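High potential iron-sulfur protein (Rhodothermus marinus, PDB 3H31) carries a [4Fe-4S] cluster in this part of a longer membrane-associated protein and probably passes electrons in the aerobic respiratory chain. Local coordinates at residues Glu2-Thr6 and Pro59-Asn63; Met18-Leu22 and Leu55-Ile60; Ser21-Thr25 and Tyr65-Trp69. All blocks are in the same frame, centred on the assembly; numbering follows the deposited sequence.

Contact 1. Residues Glu2-Thr6 and Pro59-Asn63; sequences ELTCT and PIHPN
Cys5 and Pro59 lie 5.1 Å apart, CA to CA, where two irregular loops pass each other without a backbone hydrogen bond between them. The carbonyl oxygens Cys5 O and Pro59 O are 3.2 Å apart. Both are acceptors, so this is proximity and not a bond. Beside them, Cys5 CB packs on Pro59 CB at 3.9 Å.

His61 carries the polar part of the contact. Its CG stands anti to the backbone N (chi1 -162°), and this lays the imidazole beside Leu3. His61 NE2 gives a weak hydrogen bond to Leu3 O at 3.1 Å, bent to 120° at the hydrogen. The carbonyl meets the ring at its edge, near its plane. The other ring nitrogen is used within its own loop: Asn63 N donates to His61 ND1 at 2.9 Å, only 1° out of the ring plane. One nitrogen donates and the other accepts, which is consistent with a neutral imidazole and should limit rotation of the ring.

The Leu3 side chain runs past His61 in the opposite direction, with Leu3 CD2 4.0 Å from His61 NE2. Cys5 SG comes in obliquely to the ring and lies 3.6 Å from His61 CA.

The disulfide Cys5-Cys50 joins residues 2-6 to the loop holding Cys50, on which Pro59 also packs. Ile60 points away from residues 2-6, and its side chain packs on Cys35 and Tyr41. Pro62 also touches Tyr41 of strand 41-42. Arg19 of helix 13-21 hydrogen-bonds to the carbonyls of Cys5 and Pro59, which probably offsets their closeness.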
ATOM      1  N   GLU A   2      -8.615  -3.278  13.574  0.58  6.67           N
ATOM      2  CA  GLU A   2      -8.330  -2.220  12.602  0.58 10.14           C
ATOM      3  C   GLU A   2      -8.213  -2.969  11.256  0.58 10.37           C
ATOM      4  O   GLU A   2      -8.069  -4.166  11.050  0.58 18.07           O
ATOM      5  CB  GLU A   2      -7.196  -1.299  12.938  0.58 18.06           C
ATOM      6  CG  GLU A   2      -7.642  -0.241  13.954  0.58 26.78           C
ATOM      7  CD  GLU A   2      -7.227  -0.470  15.381  0.58 28.97           C
ATOM      8  OE1 GLU A   2      -6.321   0.293  15.780  0.58 29.48           O
ATOM      9  OE2 GLU A   2      -7.747  -1.320  16.121  0.58 23.85           O
ATOM     10  N   LEU A   3      -8.562  -2.162  10.279  1.00 10.25           N
ATOM     11  CA  LEU A   3      -8.323  -2.371   8.868  1.00  7.69           C
ATOM     12  C   LEU A   3      -6.937  -2.944   8.642  1.00  6.88           C
ATOM     13  O   LEU A   3      -5.927  -2.336   9.066  1.00  7.21           O
ATOM     14  CB  LEU A   3      -8.479  -1.064   8.110  1.00  8.34           C
ATOM     15  CG  LEU A   3      -8.242  -1.162   6.600  1.00  9.75           C
ATOM     16  CD1 LEU A   3      -9.314  -2.067   6.014  1.00 11.16           C
ATOM     17  CD2 LEU A   3      -8.238   0.180   5.935  1.00 13.42           C
ATOM     18  N   THR A   4      -6.854  -4.050   7.953  1.00  6.51           N
ATOM     19  CA  THR A   4      -5.614  -4.675   7.516  1.00  7.12           C
ATOM     20  C   THR A   4      -5.712  -4.894   6.002  1.00  5.87           C
ATOM     21  O   THR A   4      -6.769  -5.157   5.468  1.00  7.34           O
ATOM     22  CB  THR A   4      -5.244  -5.989   8.223  1.00  8.69           C
ATOM     23  OG1 THR A   4      -6.288  -6.906   7.998  1.00 12.17           O
ATOM     24  CG2 THR A   4      -5.059  -5.815   9.745  1.00 10.61           C
ATOM     25  N   CYS A   5      -4.547  -4.820   5.354  1.00  5.54           N
ATOM     26  CA  CYS A   5      -4.443  -4.847   3.898  1.00  5.13           C
ATOM     27  C   CYS A   5      -3.342  -5.769   3.419  1.00  5.97           C
ATOM     28  O   CYS A   5      -2.657  -5.518   2.447  1.00  7.49           O
ATOM     29  CB  CYS A   5      -4.247  -3.435   3.308  1.00  5.88           C
ATOM     30  SG  CYS A   5      -5.581  -2.307   3.846  1.00  6.44           S
ATOM     31  N   THR A   6      -3.258  -6.915   4.097  1.00  5.73           N
ATOM     32  CA  THR A   6      -2.209  -7.894   3.824  1.00  6.55           C
ATOM     33  C   THR A   6      -2.740  -9.152   3.164  1.00  6.77           C
ATOM     34  O   THR A   6      -1.968 -10.101   2.966  1.00  8.10           O
ATOM     35  CB  THR A   6      -1.490  -8.230   5.157  1.00  7.32           C
ATOM     36  OG1 THR A   6      -2.489  -8.524   6.103  1.00  8.12           O
ATOM     37  CG2 THR A   6      -0.603  -7.089   5.632  1.00  9.27           C
ATOM     38  N   PRO A  59      -4.547  -5.091  -2.039  1.00  5.93           N
ATOM     39  CA  PRO A  59      -5.016  -4.098  -1.076  1.00  5.58           C
ATOM     40  C   PRO A  59      -3.855  -3.330  -0.509  1.00  5.05           C
ATOM     41  O   PRO A  59      -2.768  -3.891  -0.260  1.00  5.54           O
ATOM     42  CB  PRO A  59      -5.730  -4.948  -0.017  1.00  6.40           C
ATOM     43  CG  PRO A  59      -5.034  -6.252  -0.067  1.00  7.65           C
ATOM     44  CD  PRO A  59      -4.710  -6.480  -1.482  1.00  7.00           C
ATOM     45  N   ILE A  60      -4.063  -2.067  -0.236  1.00  5.12           N
ATOM     46  CA  ILE A  60      -3.028  -1.159   0.210  1.00  5.13           C
ATOM     47  C   ILE A  60      -3.576  -0.291   1.314  1.00  5.12           C
ATOM     48  O   ILE A  60      -4.650   0.337   1.185  1.00  5.58           O
ATOM     49  CB  ILE A  60      -2.504  -0.251  -0.915  1.00  5.16           C
ATOM     50  CG1 ILE A  60      -2.008  -1.072  -2.128  1.00  5.76           C
ATOM     51  CG2 ILE A  60      -1.445   0.738  -0.439  1.00  5.88           C
ATOM     52  CD1 ILE A  60      -0.678  -1.766  -1.910  1.00  6.45           C
ATOM     53  N   HIS A  61      -2.894  -0.239   2.496  1.00  5.31           N
ATOM     54  CA  HIS A  61      -3.363   0.534   3.631  1.00  5.32           C
ATOM     55  C   HIS A  61      -2.886   1.969   3.532  1.00  5.62           C
ATOM     56  O   HIS A  61      -1.692   2.202   3.233  1.00  5.23           O
ATOM     57  CB  HIS A  61      -2.794  -0.103   4.887  1.00  6.06           C
ATOM     58  CG  HIS A  61      -3.505   0.299   6.139  1.00  6.56           C
ATOM     59  ND1 HIS A  61      -3.450   1.585   6.671  1.00  7.38           N
ATOM     60  CD2 HIS A  61      -4.338  -0.472   6.906  1.00  9.40           C
ATOM     61  CE1 HIS A  61      -4.235   1.578   7.722  1.00  8.53           C
ATOM     62  NE2 HIS A  61      -4.773   0.349   7.899  1.00  9.68           N
ATOM     63  N   PRO A  62      -3.689   2.965   3.821  1.00  5.63           N
ATOM     64  CA  PRO A  62      -3.230   4.344   3.750  1.00  5.57           C
ATOM     65  C   PRO A  62      -2.063   4.640   4.711  1.00  5.56           C
ATOM     66  O   PRO A  62      -1.330   5.590   4.478  1.00  5.88           O
ATOM     67  CB  PRO A  62      -4.461   5.185   4.124  1.00  5.86           C
ATOM     68  CG  PRO A  62      -5.357   4.204   4.872  1.00  6.62           C
ATOM     69  CD  PRO A  62      -5.133   2.885   4.207  1.00  6.02           C
ATOM     70  N   ASN A  63      -1.949   3.866   5.795  1.00  5.66           N
ATOM     71  CA  ASN A  63      -0.830   4.041   6.722  1.00  6.25           C
ATOM     72  C   ASN A  63       0.420   3.233   6.333  1.00  5.66           C
ATOM     73  O   ASN A  63       1.377   3.211   7.115  1.00  6.26           O
ATOM     74  CB  ASN A  63      -1.271   3.696   8.137  1.00  7.81           C
ATOM     75  CG  ASN A  63      -2.335   4.656   8.665  1.00  9.36           C
ATOM     76  OD1 ASN A  63      -2.564   5.719   8.110  1.00 11.60           O
ATOM     77  ND2 ASN A  63      -2.970   4.270   9.767  1.00 13.46           N
TER

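Contact 2. Residues Met18-Leu22 and Leu55-Ile60; sequences MRESL and LIKGPI
Arg19 presents the edge of its guanidinium group to two backbone carbonyls, Lys57 O and Pro59 O. Both lie near its plane. Ile60 CD1 approaches obliquely, and Tyr24 makes a cation-pi contact with the same group. NH1 does most of the binding. Arg19 NH1 reaches Lys57 O at 2.9 Å in a nearly straight bond of 167°, in the carbonyl plane and on a lone pair. Arg19 NH1 also reaches Pro59 O at 2.8 Å, this time tilted 33° from the carbonyl plane. A weak third bond runs from Arg19 NH2 to Pro59 O at 3.3 Å. The bend at chi3 (59°) turns the end of the arginine into the loop. Gly58 leaves NH1 room: a CB there would run into Arg19 NH1, and at these backbone angles it would also press on Lys57 O.

The rest of the contact is apolar. Ile56 CG2 touches Leu22 CD1 at 3.7 Å and Met18 SD at 3.9 Å. Ile56 CD1 meets Arg19 CG at 4.0 Å, the two side chains crossing at about a right angle. Leu22 CD1 also reaches Leu55 CD2 at 3.9 Å. Ile56 lies against the cluster, so this patch joins helix 13-21 to the cluster pocket.

A buried positive group held by several carbonyls would probably fix the course of the 55-60 loop, and its charge is likely to be eased by their dipoles.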
ATOM      1  N   MET A  18       6.567  -8.801  -6.285  1.00  7.18           N
ATOM      2  CA  MET A  18       6.846  -7.363  -6.410  1.00  8.68           C
ATOM      3  C   MET A  18       6.551  -6.637  -5.145  1.00  7.92           C
ATOM      4  O   MET A  18       7.389  -5.813  -4.724  1.00  9.10           O
ATOM      5  CB  MET A  18       6.076  -6.705  -7.573  1.00  9.26           C
ATOM      6  CG  MET A  18       6.518  -5.234  -7.772  1.00 10.13           C
ATOM      7  SD  MET A  18       5.788  -4.248  -8.996  1.00 10.41           S
ATOM      8  CE  MET A  18       6.489  -4.961 -10.441  1.00 10.76           C
ATOM      9  N   ARG A  19       5.414  -6.921  -4.543  1.00  7.61           N
ATOM     10  CA  ARG A  19       5.040  -6.294  -3.283  0.66  8.28           C
ATOM     11  C   ARG A  19       6.131  -6.536  -2.241  1.00  6.29           C
ATOM     12  O   ARG A  19       6.540  -5.604  -1.535  1.00  7.28           O
ATOM     13  CB  ARG A  19       3.729  -6.748  -2.555  0.66  7.66           C
ATOM     14  CG  ARG A  19       2.460  -6.449  -3.285  0.66  5.50           C
ATOM     15  CD  ARG A  19       1.254  -7.130  -2.707  0.66  5.20           C
ATOM     16  NE  ARG A  19       0.914  -6.842  -1.310  0.66  5.55           N
ATOM     17  CZ  ARG A  19      -0.172  -6.152  -0.872  0.66  5.98           C
ATOM     18  NH1 ARG A  19      -1.032  -5.576  -1.696  0.66  7.70           N
ATOM     19  NH2 ARG A  19      -0.369  -6.048   0.427  0.66  7.38           N
ATOM     20  N   GLU A  20       6.605  -7.780  -2.151  1.00  5.60           N
ATOM     21  CA  GLU A  20       7.668  -8.108  -1.179  1.00  5.84           C
ATOM     22  C   GLU A  20       8.971  -7.428  -1.515  1.00  5.49           C
ATOM     23  O   GLU A  20       9.703  -6.981  -0.620  1.00  6.05           O
ATOM     24  CB  GLU A  20       7.852  -9.612  -1.158  1.00  6.89           C
ATOM     25  CG  GLU A  20       6.650 -10.312  -0.588  1.00  8.07           C
ATOM     26  CD  GLU A  20       6.914 -11.788  -0.494  1.00  8.77           C
ATOM     27  OE1 GLU A  20       7.879 -12.369  -1.024  1.00 13.63           O
ATOM     28  OE2 GLU A  20       6.031 -12.429   0.137  1.00 12.12           O
ATOM     29  N   SER A  21       9.326  -7.364  -2.780  1.00  5.53           N
ATOM     30  CA  SER A  21      10.536  -6.721  -3.266  0.53  6.00           C
ATOM     31  C   SER A  21      10.646  -5.311  -2.738  1.00  5.44           C
ATOM     32  O   SER A  21      11.723  -4.825  -2.340  1.00  5.99           O
ATOM     33  CB  SER A  21      10.563  -6.758  -4.795  0.53  7.48           C
ATOM     34  OG  SER A  21      11.544  -5.927  -5.345  0.53  8.30           O
ATOM     35  N   LEU A  22       9.531  -4.596  -2.812  1.00  4.90           N
ATOM     36  CA  LEU A  22       9.413  -3.221  -2.380  1.00  5.07           C
ATOM     37  C   LEU A  22       9.115  -3.061  -0.902  1.00  5.14           C
ATOM     38  O   LEU A  22       8.904  -1.948  -0.407  1.00  5.43           O
ATOM     39  CB  LEU A  22       8.403  -2.487  -3.269  1.00  5.13           C
ATOM     40  CG  LEU A  22       8.780  -2.463  -4.755  1.00  5.66           C
ATOM     41  CD1 LEU A  22       7.677  -1.763  -5.558  1.00  6.65           C
ATOM     42  CD2 LEU A  22      10.150  -1.799  -4.996  1.00  6.91           C
ATOM     43  N   LEU A  55       1.317   1.096  -8.615  1.00  6.52           N
ATOM     44  CA  LEU A  55       2.560   0.359  -8.779  1.00  7.16           C
ATOM     45  C   LEU A  55       2.451  -1.088  -8.329  1.00  6.99           C
ATOM     46  O   LEU A  55       2.825  -2.008  -9.046  1.00 12.39           O
ATOM     47  CB  LEU A  55       3.681   1.076  -8.017  1.00  7.56           C
ATOM     48  CG  LEU A  55       5.085   0.739  -8.487  1.00  7.27           C
ATOM     49  CD1 LEU A  55       5.376   1.373  -9.854  1.00  9.36           C
ATOM     50  CD2 LEU A  55       6.096   1.234  -7.476  1.00  9.77           C
ATOM     51  N   ILE A  56       1.967  -1.328  -7.137  1.00  6.77           N
ATOM     52  CA  ILE A  56       1.847  -2.739  -6.766  0.56  6.55           C
ATOM     53  C   ILE A  56       0.382  -3.054  -6.524  1.00  6.41           C
ATOM     54  O   ILE A  56      -0.487  -2.221  -6.258  1.00  7.32           O
ATOM     55  CB  ILE A  56       2.669  -3.023  -5.512  0.56  6.68           C
ATOM     56  CG1 ILE A  56       2.158  -2.231  -4.334  0.56  5.64           C
ATOM     57  CG2 ILE A  56       4.123  -2.718  -5.777  0.56  9.91           C
ATOM     58  CD1 ILE A  56       2.881  -2.521  -3.022  0.56  5.99           C
ATOM     59  N   LYS A  57       0.097  -4.313  -6.800  1.00  6.35           N
ATOM     60  CA  LYS A  57      -1.241  -4.829  -6.866  1.00  7.03           C
ATOM     61  C   LYS A  57      -1.683  -5.249  -5.469  1.00  6.26           C
ATOM     62  O   LYS A  57      -0.907  -5.409  -4.553  1.00  7.18           O
ATOM     63  CB  LYS A  57      -1.293  -6.035  -7.799  1.00  8.52           C
ATOM     64  CG  LYS A  57      -1.001  -5.684  -9.220  1.00  9.75           C
ATOM     65  CD  LYS A  57      -2.197  -5.066  -9.835  1.00 13.57           C
ATOM     66  CE  LYS A  57      -1.982  -4.627 -11.282  1.00 15.48           C
ATOM     67  NZ  LYS A  57      -3.313  -4.323 -11.908  1.00 31.10           N
ATOM     68  N   GLY A  58      -3.016  -5.416  -5.360  1.00  7.13           N
ATOM     69  CA  GLY A  58      -3.636  -5.903  -4.126  1.00  7.00           C
ATOM     70  C   GLY A  58      -4.061  -4.766  -3.221  1.00  6.03           C
ATOM     71  O   GLY A  58      -3.997  -3.563  -3.563  1.00  6.55           O
ATOM     72  N   PRO A  59      -4.547  -5.091  -2.039  1.00  5.93           N
ATOM     73  CA  PRO A  59      -5.016  -4.098  -1.076  1.00  5.58           C
ATOM     74  C   PRO A  59      -3.855  -3.330  -0.509  1.00  5.05           C
ATOM     75  O   PRO A  59      -2.768  -3.891  -0.260  1.00  5.54           O
ATOM     76  CB  PRO A  59      -5.730  -4.948  -0.017  1.00  6.40           C
ATOM     77  CG  PRO A  59      -5.034  -6.252  -0.067  1.00  7.65           C
ATOM     78  CD  PRO A  59      -4.710  -6.480  -1.482  1.00  7.00           C
ATOM     79  N   ILE A  60      -4.063  -2.067  -0.236  1.00  5.12           N
ATOM     80  CA  ILE A  60      -3.028  -1.159   0.210  1.00  5.13           C
ATOM     81  C   ILE A  60      -3.576  -0.291   1.314  1.00  5.12           C
ATOM     82  O   ILE A  60      -4.650   0.337   1.185  1.00  5.58           O
ATOM     83  CB  ILE A  60      -2.504  -0.251  -0.915  1.00  5.16           C
ATOM     84  CG1 ILE A  60      -2.008  -1.072  -2.128  1.00  5.76           C
ATOM     85  CG2 ILE A  60      -1.445   0.738  -0.439  1.00  5.88           C
ATOM     86  CD1 ILE A  60      -0.678  -1.766  -1.910  1.00  6.45           C
TER

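Contact 3. Residues Ser21-Thr25 and Tyr65-Trp69; sequences SLQYT and YCTSW. With SF4 (iron/sulfur cluster), chain B.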
ATOM      1  N   SER A  21       9.326  -7.364  -2.780  1.00  5.53           N
ATOM      2  CA  SER A  21      10.536  -6.721  -3.266  0.53  6.00           C
ATOM      3  C   SER A  21      10.646  -5.311  -2.738  1.00  5.44           C
ATOM      4  O   SER A  21      11.723  -4.825  -2.340  1.00  5.99           O
ATOM      5  CB  SER A  21      10.563  -6.758  -4.795  0.53  7.48           C
ATOM      6  OG  SER A  21      11.544  -5.927  -5.345  0.53  8.30           O
ATOM      7  N   LEU A  22       9.531  -4.596  -2.812  1.00  4.90           N
ATOM      8  CA  LEU A  22       9.413  -3.221  -2.380  1.00  5.07           C
ATOM      9  C   LEU A  22       9.115  -3.061  -0.902  1.00  5.14           C
ATOM     10  O   LEU A  22       8.904  -1.948  -0.407  1.00  5.43           O
ATOM     11  CB  LEU A  22       8.403  -2.487  -3.269  1.00  5.13           C
ATOM     12  CG  LEU A  22       8.780  -2.463  -4.755  1.00  5.66           C
ATOM     13  CD1 LEU A  22       7.677  -1.763  -5.558  1.00  6.65           C
ATOM     14  CD2 LEU A  22      10.150  -1.799  -4.996  1.00  6.91           C
ATOM     15  N   GLN A  23       9.108  -4.163  -0.173  1.00  5.14           N
ATOM     16  CA  GLN A  23       8.904  -4.149   1.262  1.00  5.79           C
ATOM     17  C   GLN A  23       7.581  -3.495   1.643  1.00  5.23           C
ATOM     18  O   GLN A  23       7.467  -2.719   2.575  1.00  6.38           O
ATOM     19  CB  GLN A  23      10.094  -3.509   2.032  1.00  6.58           C
ATOM     20  CG  GLN A  23      11.403  -4.217   1.719  1.00  8.59           C
ATOM     21  CD  GLN A  23      12.485  -3.444   2.453  1.00 10.81           C
ATOM     22  OE1 GLN A  23      13.318  -2.824   1.760  1.00 15.69           O
ATOM     23  NE2 GLN A  23      12.495  -3.515   3.767  1.00 13.15           N
ATOM     24  N   TYR A  24       6.505  -3.836   0.934  1.00  5.21           N
ATOM     25  CA  TYR A  24       5.196  -3.299   1.302  1.00  5.24           C
ATOM     26  C   TYR A  24       4.886  -3.698   2.766  1.00  4.84           C
ATOM     27  O   TYR A  24       5.002  -4.874   3.112  1.00  5.83           O
ATOM     28  CB  TYR A  24       4.058  -3.784   0.301  1.00  6.09           C
ATOM     29  CG  TYR A  24       2.754  -3.287   0.953  1.00  5.79           C
ATOM     30  CD1 TYR A  24       2.394  -1.943   0.852  1.00  5.58           C
ATOM     31  CD2 TYR A  24       1.966  -4.128   1.746  1.00  5.95           C
ATOM     32  CE1 TYR A  24       1.262  -1.464   1.489  1.00  5.90           C
ATOM     33  CE2 TYR A  24       0.897  -3.624   2.427  1.00  5.93           C
ATOM     34  CZ  TYR A  24       0.509  -2.334   2.297  1.00  5.39           C
ATOM     35  OH  TYR A  24      -0.530  -1.826   2.993  1.00  6.10           O
ATOM     36  N   THR A  25       4.392  -2.713   3.516  1.00  4.84           N
ATOM     37  CA  THR A  25       3.924  -2.944   4.872  1.00  5.33           C
ATOM     38  C   THR A  25       2.676  -2.125   5.087  1.00  5.05           C
ATOM     39  O   THR A  25       2.540  -1.011   4.574  1.00  5.29           O
ATOM     40  CB  THR A  25       5.002  -2.560   5.890  1.00  6.19           C
ATOM     41  OG1 THR A  25       4.538  -2.763   7.224  1.00  6.85           O
ATOM     42  CG2 THR A  25       5.481  -1.090   5.775  1.00  6.94           C
ATOM     43  N   TYR A  65       3.436   1.596   3.507  1.00  4.55           N
ATOM     44  CA  TYR A  65       4.623   2.114   2.852  1.00  4.98           C
ATOM     45  C   TYR A  65       5.211   1.021   1.984  1.00  4.92           C
ATOM     46  O   TYR A  65       5.107  -0.173   2.294  1.00  5.42           O
ATOM     47  CB  TYR A  65       5.655   2.528   3.929  1.00  5.57           C
ATOM     48  CG  TYR A  65       7.016   2.916   3.405  1.00  5.42           C
ATOM     49  CD1 TYR A  65       7.259   4.186   2.957  1.00  6.45           C
ATOM     50  CD2 TYR A  65       8.058   2.001   3.404  1.00  6.10           C
ATOM     51  CE1 TYR A  65       8.522   4.601   2.482  1.00  6.27           C
ATOM     52  CE2 TYR A  65       9.309   2.337   2.946  1.00  7.43           C
ATOM     53  CZ  TYR A  65       9.516   3.665   2.480  1.00  6.82           C
ATOM     54  OH  TYR A  65      10.810   3.977   1.988  1.00  8.85           O
ATOM     55  N   CYS A  66       5.905   1.445   0.929  1.00  4.91           N
ATOM     56  CA  CYS A  66       6.859   0.599   0.217  1.00  4.97           C
ATOM     57  C   CYS A  66       8.043   1.506  -0.165  1.00  4.51           C
ATOM     58  O   CYS A  66       7.932   2.735  -0.139  1.00  5.26           O
ATOM     59  CB  CYS A  66       6.309  -0.146  -1.001  1.00  5.06           C
ATOM     60  SG  CYS A  66       6.264   0.841  -2.523  1.00  5.39           S
ATOM     61  N   THR A  67       9.162   0.878  -0.563  1.00  5.34           N
ATOM     62  CA  THR A  67      10.371   1.678  -0.824  1.00  5.48           C
ATOM     63  C   THR A  67      10.285   2.511  -2.071  1.00  6.04           C
ATOM     64  O   THR A  67      11.180   3.377  -2.260  1.00  7.28           O
ATOM     65  CB  THR A  67      11.619   0.822  -0.807  1.00  6.29           C
ATOM     66  OG1 THR A  67      11.519  -0.218  -1.808  1.00  6.32           O
ATOM     67  CG2 THR A  67      11.826   0.205   0.574  1.00  6.80           C
ATOM     68  N   SER A  68       9.277   2.333  -2.890  1.00  5.91           N
ATOM     69  CA  SER A  68       9.081   3.190  -4.060  1.00  6.10           C
ATOM     70  C   SER A  68       8.242   4.429  -3.775  1.00  6.70           C
ATOM     71  O   SER A  68       8.010   5.197  -4.742  1.00  8.43           O
ATOM     72  CB  SER A  68       8.427   2.503  -5.228  0.67  8.15           C
ATOM     73  OG  SER A  68       9.199   1.399  -5.620  0.67  8.06           O
ATOM     74  N   TRP A  69       7.890   4.692  -2.535  1.00  5.76           N
ATOM     75  CA  TRP A  69       7.136   5.892  -2.119  1.00  5.83           C
ATOM     76  C   TRP A  69       7.605   7.117  -2.913  1.00  6.68           C
ATOM     77  O   TRP A  69       8.794   7.401  -2.964  1.00  8.18           O
ATOM     78  CB  TRP A  69       7.333   6.085  -0.619  1.00  5.51           C
ATOM     79  CG  TRP A  69       6.614   7.230  -0.048  1.00  5.66           C
ATOM     80  CD1 TRP A  69       5.360   7.265   0.432  1.00  5.49           C
ATOM     81  CD2 TRP A  69       7.107   8.570   0.142  1.00  7.50           C
ATOM     82  NE1 TRP A  69       5.010   8.490   0.870  1.00  6.60           N
ATOM     83  CE2 TRP A  69       6.082   9.347   0.739  1.00  7.16           C
ATOM     84  CE3 TRP A  69       8.342   9.180  -0.125  1.00  9.18           C
ATOM     85  CZ2 TRP A  69       6.264  10.664   1.046  1.00 10.89           C
ATOM     86  CZ3 TRP A  69       8.530  10.557   0.195  1.00 12.14           C
ATOM     87  CH2 TRP A  69       7.445  11.246   0.781  1.00 13.20           C
TER
HETATM   88 FE1  SF4 B  75       2.097   2.289  -3.554  1.00  5.25          FE
HETATM   89 FE2  SF4 B  75       2.212   2.860  -0.888  1.00  4.99          FE
HETATM   90 FE3  SF4 B  75       4.455   2.188  -2.265  1.00  5.11          FE
HETATM   91 FE4  SF4 B  75       3.276   4.574  -2.782  1.00  5.29          FE
HETATM   92  S1  SF4 B  75       4.275   3.914  -0.794  1.00  5.28           S
HETATM   93  S2  SF4 B  75       4.100   3.176  -4.305  1.00  5.64           S
HETATM   94  S3  SF4 B  75       1.044   3.989  -2.528  1.00  5.41           S
HETATM   95  S4  SF4 B  75       2.607   0.863  -1.813  1.00  5.34           S
HETATM   96  O   HOH W   1      12.803  -2.559  -1.110  1.00  8.52           O
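Tyr24 and Cys66 meet in the pocket of the iron-sulfur cluster, their CA atoms 4.4 Å apart. Cys66 SG binds FE3 of the cluster at 2.3 Å, pointed at the iron by its chi1 of 83°. As in other iron-sulfur proteins, an N-H bonds to the ligand sulfur, here weakly from Ser68 N. Tyr24 CD1 lies 3.9 Å from cluster S4, near the ring plane, and cluster S1 lies at the edge of the Trp69 ring. Tyr24 OH is hydrogen-bonded to Asp26 OD1 and His61 N.

The two segments run antiparallel. Thr25 and Tyr65 form a single hydrogen-bonded pair: Thr25 N bonds to Tyr65 O at 2.9 Å, and Tyr65 N back to Thr25 O. Thr67 N donates to Leu22 O at 2.8 Å, where the helix ends in a Schellman motif at Gln23. A water joins Ser21 O, Gln23 OE1 and Thr67 OG1.

Leu22 CD2 lies 3.4 Å from Ser68 OG, and Leu22 CB 3.9 Å from Cys66 CB. With an alanine here the branched end is lost, which would probably open a gap beside Ser68 and leave Ile56 and Leu55 without this partner. Four cysteines holding a cubane among aromatic and apolar side chains are typical of high-potential iron-sulfur proteins.

Contacts 2 and 3 are neighbours, their centres 7 Å apart, and share Ser21 and Leu22 at the end of helix 13-21. Arg19 O and Tyr24 N, probably hydrogen-bonded, also join them. Contact 1 lies about 12 Å from contact 2 and 13 Å from contact 3, centre to centre. It shares Pro59 and Ile60 with contact 2, and His61 N meets Tyr24 OH of contact 3. Contacts 1 and 3 lie on opposite sides of the chain's centre. The first segments come in the order 2-6, 18-22, 21-25; the second, all after strand 52-53, in the order 55-60, 59-63, 65-69. Contacts 2 and 3 border the cluster pocket, while contact 1 reaches it through Ile60.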